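Local coordinates for protein dehydroquinate synthase (Thermus thermophilus, PDB 1UJN) that probably catalyses the conversion of DAHP to 3-dehydroquinate with release of phosphate, the second step of chorismate biosynthesis, using NAD(+) and a divalent cobalt or zinc ion, at residues G81-R84 and N85-L88; T97-G100 and G101-A105; P272-R275 and R276-W280. All coordinates share one frame; numbering follows the deposited sequence.

Contact 1. Residues G81-R84 and N85-L88; sequences GLPR and NATL
Asn85 and Ala86 pack back against Pro83 in a type I beta turn that runs from Pro83 to Ala86. The turn is closed by Ala86 N, which donates to Pro83 O at 3.0 Å. The bond is bent, 149° at the hydrogen. The Asn85 side chain folds back over the turn. Its CG lies between the backbone N and the carbonyl carbon, chi1 67°, and this brings OD1 to 3.1 Å from Pro83 CG. The two side chains cross at a slant. Ala86 points its methyl into the turn, where CB lies 4.1 Å from Leu82 CD2 and 4.4 Å from Pro83 CD. A water bridges two carbonyls of the turn: it donates to Arg84 O at 2.9 Å and to Ala86 O at 2.6 Å.

The turn leads from helix 67-80, which ends in a Schellman motif with Gly81 at positive phi, into strand 87-92. Pro30 packs on Leu82, Pro83 and Asn85, and Arg84 packs on Phe146 of the second subunit. Thr87 and Leu88 then enter the sheet between strands 31-36 and 112-117.

Contact 2. Residues T97-G100 and G101-A105; sequences TDLG and GFVAA
Thr97 O accepts a hydrogen bond from Gly101 N at 2.7 Å, the shortest of the four i to i+4 bonds that join 97-100 to 101-105 in helix 94-106. The helix is the crossover of a beta-alpha-beta unit, between strands 87-92 and 112-117. The next bond, from Phe102 N to Asp98 O, is longer at 3.2 Å. Val103 N then meets Leu99 O at 2.9 Å. The bond from Ala104 N to Gly100 O, 3.0 Å, is the straightest of the four, 162° at the hydrogen.

The polar side chains turn to partners beyond this part of the helix. Asp98 OD1 forms a salt bridge with Lys65. Thr97 OG1 bonds back to Gly94 O in the first turn. This end of the helix lies near the predicted NAD(+) site: the Asp98 side chain is about 6 Å from that of Lys131.

Leu99 and Val103 lie one turn apart and touch lightly, and both also pack on helix 67-80. Phe102 has CG anti to the backbone N, chi1 -176°, and its ring leads away from the preceding turn. The ring stacks with Tyr70 of its own chain and also packs on Tyr70 of the second subunit, so this helix takes part in the dimer contact. Gly100 and Gly101 add no side chain to the buried helix surface, and the backbone is bare at both positions. Val103 CG2 lies beside its own backbone N, and this puts it 3.4 Å from Leu99 O. The same methyl comes to 4.4 Å from Leu99 CD1.

Contact 3. Residues P272-R275 and R276-W280; sequences PPVR and RLLLW
Helix 271-281 carries two prolines, Pro272 and Pro273, in its first turn, and Arg276 folds back over them. The Arg276 chain bends at chi3, -68°, and this returns the guanidinium toward the first turn. One face lies over Pro272 O, which sits 3.7 Å above the plane and toward the rim. NH2 lies 3.6 Å from Pro273 CA and 3.9 Å from Pro273 CG. The head group thus lies against the backbone of Pro272 and Pro273 and the side chain of Pro273. Arg276 also packs on Glu190.

The backbone follows the regular alpha-helical i to i+4 pattern. Arg276 N donates to Pro272 O at 3.0 Å, almost straight at 170°, and Leu277 N, Leu278 N and Leu279 N continue the series. First-turn N-H groups of a helix have no i-4 carbonyl to bond, so prolines are tolerated there. In the mainly helical C-terminal region, one side of the helix is apolar. Val274 and Leu278 lie side by side and point the same way, CG1 to CD1 4.2 Å. Both pack on Leu256 of helix 247-264. Leu277 touches Leu255 of that helix and Phe175 of helix 164-181. Arg275 extends to a salt bridge with Glu340, and the Trp280 ring makes a cation-pi contact with Lys168.

In the fold
Contacts 1 and 2 are neighbours in the N-terminal region. The turn of contact 1 feeds strand 87-92, and helix 94-106 of contact 2 follows it. They meet where Leu88 CD2 lies 3.3 Å from Gly100 O and 4.1 Å from Ala104 CB. Contact 3 lies on the opposite side of the chain's centre, in the C-terminal region. Its centre is about 35 Å from that of contact 2 and 46 Å from that of contact 1. Contacts 2 and 3 lie near different predicted binding residues: Thr97 is about 7 Å from the NAD(+) residue Thr119, side chain to side chain, and Leu277 about 9 Å from the zinc residue Glu173. Contact 1 lies away from both sites.

Contact 1. Residues G81-R84 and N85-L88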
loop_
_atom_site.group_PDB
_atom_site.type_symbol
_atom_site.label_atom_id
_atom_site.label_comp_id
_atom_site.label_asym_id
_atom_site.label_seq_id
_atom_site.Cartn_x
_atom_site.Cartn_y
_atom_site.Cartn_z
ATOM N N GLY A 81 -19.713 -2.791 -4.985
ATOM C CA GLY A 81 -19.917 -2.265 -3.652
ATOM C C GLY A 81 -19.302 -3.104 -2.547
ATOM O O GLY A 81 -19.777 -3.078 -1.416
ATOM N N LEU A 82 -18.245 -3.845 -2.861
ATOM C CA LEU A 82 -17.600 -4.676 -1.844
ATOM C C LEU A 82 -17.026 -3.820 -0.722
ATOM O O LEU A 82 -16.269 -2.883 -0.970
ATOM C CB LEU A 82 -16.494 -5.535 -2.463
ATOM C CG LEU A 82 -16.988 -6.767 -3.228
ATOM C CD1 LEU A 82 -15.812 -7.491 -3.851
ATOM C CD2 LEU A 82 -17.733 -7.693 -2.275
ATOM N N PRO A 83 -17.393 -4.132 0.534
ATOM C CA PRO A 83 -16.935 -3.408 1.721
ATOM C C PRO A 83 -15.558 -3.822 2.230
ATOM O O PRO A 83 -14.941 -4.757 1.719
ATOM C CB PRO A 83 -18.043 -3.682 2.732
ATOM C CG PRO A 83 -18.436 -5.079 2.397
ATOM C CD PRO A 83 -18.456 -5.093 0.887
ATOM N N ARG A 84 -15.094 -3.118 3.258
ATOM C CA ARG A 84 -13.767 -3.329 3.852
ATOM C C ARG A 84 -13.600 -4.724 4.489
ATOM O O ARG A 84 -12.497 -5.209 4.703
ATOM C CB ARG A 84 -13.537 -2.244 4.905
ATOM C CG ARG A 84 -12.054 -1.933 5.102
ATOM C CD ARG A 84 -11.833 -0.769 6.076
ATOM N NE ARG A 84 -10.632 -0.999 6.886
ATOM C CZ ARG A 84 -10.074 0.072 7.479
ATOM N NH1 ARG A 84 -10.607 1.271 7.326
ATOM N NH2 ARG A 84 -8.979 -0.085 8.230
ATOM N N ASN A 85 -14.697 -5.399 4.824
ATOM C CA ASN A 85 -14.573 -6.723 5.430
ATOM C C ASN A 85 -14.665 -7.815 4.368
ATOM O O ASN A 85 -14.817 -8.997 4.683
ATOM C CB ASN A 85 -15.640 -6.935 6.515
ATOM C CG ASN A 85 -17.047 -7.000 5.958
ATOM O OD1 ASN A 85 -17.421 -6.217 5.088
ATOM N ND2 ASN A 85 -17.845 -7.927 6.478
ATOM N N ALA A 86 -14.558 -7.416 3.104
ATOM C CA ALA A 86 -14.608 -8.374 2.006
ATOM C C ALA A 86 -13.274 -9.114 1.881
ATOM O O ALA A 86 -12.235 -8.656 2.373
ATOM C CB ALA A 86 -14.929 -7.657 0.692
ATOM N N THR A 87 -13.317 -10.265 1.225
ATOM C CA THR A 87 -12.123 -11.067 0.997
ATOM C C THR A 87 -11.963 -11.273 -0.500
ATOM O O THR A 87 -12.929 -11.597 -1.196
ATOM C CB THR A 87 -12.234 -12.462 1.650
ATOM O OG1 THR A 87 -12.392 -12.318 3.065
ATOM C CG2 THR A 87 -10.976 -13.287 1.369
ATOM N N LEU A 88 -10.748 -11.076 -0.998
ATOM C CA LEU A 88 -10.471 -11.279 -2.417
ATOM C C LEU A 88 -9.769 -12.622 -2.570
ATOM O O LEU A 88 -8.735 -12.853 -1.946
ATOM C CB LEU A 88 -9.547 -10.176 -2.952
ATOM C CG LEU A 88 -9.173 -10.284 -4.438
ATOM C CD1 LEU A 88 -10.420 -10.063 -5.294
ATOM C CD2 LEU A 88 -8.122 -9.248 -4.789
HETATM O O HOH W 1 -11.071 -7.779 4.558
#

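Contact 2. Residues T97-G100 and G101-A105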
loop_
_atom_site.group_PDB
_atom_site.type_symbol
_atom_site.label_atom_id
_atom_site.label_comp_id
_atom_site.label_asym_id
_atom_site.label_seq_id
_atom_site.Cartn_x
_atom_site.Cartn_y
_atom_site.Cartn_z
ATOM N N THR A 97 -1.209 -13.489 -8.434
ATOM C CA THR A 97 -1.119 -13.186 -7.015
ATOM C C THR A 97 -0.428 -11.843 -6.824
ATOM O O THR A 97 -0.740 -11.116 -5.885
ATOM C CB THR A 97 -0.388 -14.299 -6.223
ATOM O OG1 THR A 97 0.801 -14.688 -6.910
ATOM C CG2 THR A 97 -1.295 -15.506 -6.061
ATOM N N ASP A 98 0.496 -11.509 -7.723
ATOM C CA ASP A 98 1.192 -10.221 -7.653
ATOM C C ASP A 98 0.161 -9.102 -7.829
ATOM O O ASP A 98 0.073 -8.180 -7.012
ATOM C CB ASP A 98 2.258 -10.119 -8.759
ATOM C CG ASP A 98 3.569 -10.793 -8.381
ATOM O OD1 ASP A 98 4.468 -10.878 -9.246
ATOM O OD2 ASP A 98 3.714 -11.230 -7.220
ATOM N N LEU A 99 -0.617 -9.189 -8.904
ATOM C CA LEU A 99 -1.646 -8.193 -9.192
ATOM C C LEU A 99 -2.758 -8.216 -8.145
ATOM O O LEU A 99 -3.073 -7.188 -7.539
ATOM C CB LEU A 99 -2.249 -8.447 -10.574
ATOM C CG LEU A 99 -3.490 -7.615 -10.915
ATOM C CD1 LEU A 99 -3.085 -6.164 -11.141
ATOM C CD2 LEU A 99 -4.159 -8.184 -12.142
ATOM N N GLY A 100 -3.342 -9.395 -7.936
ATOM C CA GLY A 100 -4.420 -9.543 -6.968
ATOM C C GLY A 100 -4.048 -9.168 -5.544
ATOM O O GLY A 100 -4.864 -8.606 -4.811
ATOM N N GLY A 101 -2.821 -9.486 -5.142
ATOM C CA GLY A 101 -2.384 -9.152 -3.800
ATOM C C GLY A 101 -2.254 -7.648 -3.632
ATOM O O GLY A 101 -2.537 -7.109 -2.565
ATOM N N PHE A 102 -1.831 -6.968 -4.696
ATOM C CA PHE A 102 -1.668 -5.515 -4.662
ATOM C C PHE A 102 -3.033 -4.827 -4.659
ATOM O O PHE A 102 -3.225 -3.804 -3.989
ATOM C CB PHE A 102 -0.825 -5.058 -5.857
ATOM C CG PHE A 102 -0.530 -3.583 -5.860
ATOM C CD1 PHE A 102 -0.039 -2.954 -4.716
ATOM C CD2 PHE A 102 -0.740 -2.822 -7.008
ATOM C CE1 PHE A 102 0.240 -1.589 -4.714
ATOM C CE2 PHE A 102 -0.465 -1.451 -7.022
ATOM C CZ PHE A 102 0.026 -0.832 -5.872
ATOM N N VAL A 103 -3.978 -5.389 -5.408
ATOM C CA VAL A 103 -5.334 -4.852 -5.435
ATOM C C VAL A 103 -5.900 -4.980 -4.014
ATOM O O VAL A 103 -6.477 -4.039 -3.488
ATOM C CB VAL A 103 -6.220 -5.638 -6.425
ATOM C CG1 VAL A 103 -7.698 -5.311 -6.199
ATOM C CG2 VAL A 103 -5.824 -5.269 -7.861
ATOM N N ALA A 104 -5.716 -6.141 -3.391
ATOM C CA ALA A 104 -6.202 -6.356 -2.023
ATOM C C ALA A 104 -5.525 -5.410 -1.036
ATOM O O ALA A 104 -6.161 -4.913 -0.104
ATOM C CB ALA A 104 -5.955 -7.798 -1.594
ATOM N N ALA A 105 -4.230 -5.176 -1.228
ATOM C CA ALA A 105 -3.482 -4.300 -0.340
ATOM C C ALA A 105 -3.937 -2.852 -0.388
ATOM O O ALA A 105 -3.767 -2.124 0.589
ATOM C CB ALA A 105 -1.989 -4.369 -0.665
#

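Contact 3. Residues P272-R275 and R276-W280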
loop_
_atom_site.group_PDB
_atom_site.type_symbol
_atom_site.label_atom_id
_atom_site.label_comp_id
_atom_site.label_asym_id
_atom_site.label_seq_id
_atom_site.Cartn_x
_atom_site.Cartn_y
_atom_site.Cartn_z
ATOM N N PRO A 272 28.273 -30.410 -10.639
ATOM C CA PRO A 272 27.501 -31.601 -11.014
ATOM C C PRO A 272 25.995 -31.454 -10.798
ATOM O O PRO A 272 25.204 -31.679 -11.715
ATOM C CB PRO A 272 28.116 -32.698 -10.143
ATOM C CG PRO A 272 29.549 -32.276 -10.065
ATOM C CD PRO A 272 29.430 -30.782 -9.803
ATOM N N PRO A 273 25.575 -31.067 -9.580
ATOM C CA PRO A 273 24.144 -30.908 -9.311
ATOM C C PRO A 273 23.486 -29.911 -10.266
ATOM O O PRO A 273 22.378 -30.142 -10.755
ATOM C CB PRO A 273 24.116 -30.414 -7.864
ATOM C CG PRO A 273 25.374 -30.983 -7.282
ATOM C CD PRO A 273 26.369 -30.753 -8.379
ATOM N N VAL A 274 24.177 -28.806 -10.533
ATOM C CA VAL A 274 23.644 -27.778 -11.419
ATOM C C VAL A 274 23.641 -28.226 -12.880
ATOM O O VAL A 274 22.730 -27.882 -13.628
ATOM C CB VAL A 274 24.434 -26.454 -11.278
ATOM C CG1 VAL A 274 23.880 -25.404 -12.234
ATOM C CG2 VAL A 274 24.337 -25.951 -9.841
ATOM N N ARG A 275 24.651 -28.987 -13.294
ATOM C CA ARG A 275 24.680 -29.462 -14.674
ATOM C C ARG A 275 23.469 -30.367 -14.882
ATOM O O ARG A 275 22.766 -30.257 -15.889
ATOM C CB ARG A 275 25.965 -30.239 -14.973
ATOM C CG ARG A 275 27.242 -29.417 -14.903
ATOM C CD ARG A 275 28.365 -30.097 -15.685
ATOM N NE ARG A 275 29.666 -29.477 -15.454
ATOM C CZ ARG A 275 30.483 -29.800 -14.455
ATOM N NH1 ARG A 275 30.139 -30.745 -13.589
ATOM N NH2 ARG A 275 31.642 -29.174 -14.320
ATOM N N ARG A 276 23.231 -31.257 -13.920
ATOM C CA ARG A 276 22.090 -32.167 -13.979
ATOM C C ARG A 276 20.806 -31.366 -14.139
ATOM O O ARG A 276 19.969 -31.674 -14.987
ATOM C CB ARG A 276 21.989 -33.007 -12.700
ATOM C CG ARG A 276 22.678 -34.358 -12.765
ATOM C CD ARG A 276 22.173 -35.290 -11.664
ATOM N NE ARG A 276 22.559 -34.861 -10.321
ATOM C CZ ARG A 276 23.810 -34.846 -9.866
ATOM N NH1 ARG A 276 24.813 -35.233 -10.647
ATOM N NH2 ARG A 276 24.060 -34.447 -8.627
ATOM N N LEU A 277 20.660 -30.341 -13.304
ATOM C CA LEU A 277 19.490 -29.473 -13.327
ATOM C C LEU A 277 19.246 -28.897 -14.717
ATOM O O LEU A 277 18.119 -28.915 -15.218
ATOM C CB LEU A 277 19.670 -28.318 -12.334
ATOM C CG LEU A 277 18.592 -27.227 -12.378
ATOM C CD1 LEU A 277 17.280 -27.792 -11.857
ATOM C CD2 LEU A 277 19.016 -26.032 -11.542
ATOM N N LEU A 278 20.309 -28.382 -15.330
ATOM C CA LEU A 278 20.227 -27.778 -16.658
ATOM C C LEU A 278 19.876 -28.748 -17.780
ATOM O O LEU A 278 19.188 -28.373 -18.729
ATOM C CB LEU A 278 21.542 -27.065 -16.986
ATOM C CG LEU A 278 21.809 -25.805 -16.152
ATOM C CD1 LEU A 278 23.240 -25.329 -16.364
ATOM C CD2 LEU A 278 20.818 -24.718 -16.541
ATOM N N LEU A 279 20.354 -29.986 -17.688
ATOM C CA LEU A 279 20.052 -30.982 -18.714
ATOM C C LEU A 279 18.589 -31.392 -18.611
ATOM O O LEU A 279 17.897 -31.540 -19.615
ATOM C CB LEU A 279 20.948 -32.210 -18.552
ATOM C CG LEU A 279 22.427 -32.000 -18.876
ATOM C CD1 LEU A 279 23.163 -33.328 -18.763
ATOM C CD2 LEU A 279 22.569 -31.434 -20.280
ATOM N N TRP A 280 18.126 -31.572 -17.381
ATOM C CA TRP A 280 16.745 -31.945 -17.116
ATOM C C TRP A 280 15.816 -30.790 -17.494
ATOM O O TRP A 280 14.731 -30.996 -18.036
ATOM C CB TRP A 280 16.592 -32.269 -15.630
ATOM C CG TRP A 280 15.187 -32.430 -15.167
ATOM C CD1 TRP A 280 14.389 -33.526 -15.326
ATOM C CD2 TRP A 280 14.412 -31.468 -14.445
ATOM N NE1 TRP A 280 13.165 -33.307 -14.742
ATOM C CE2 TRP A 280 13.151 -32.051 -14.195
ATOM C CE3 TRP A 280 14.660 -30.167 -13.985
ATOM C CZ2 TRP A 280 12.139 -31.380 -13.501
ATOM C CZ3 TRP A 280 13.657 -29.498 -13.296
ATOM C CH2 TRP A 280 12.409 -30.108 -13.060
#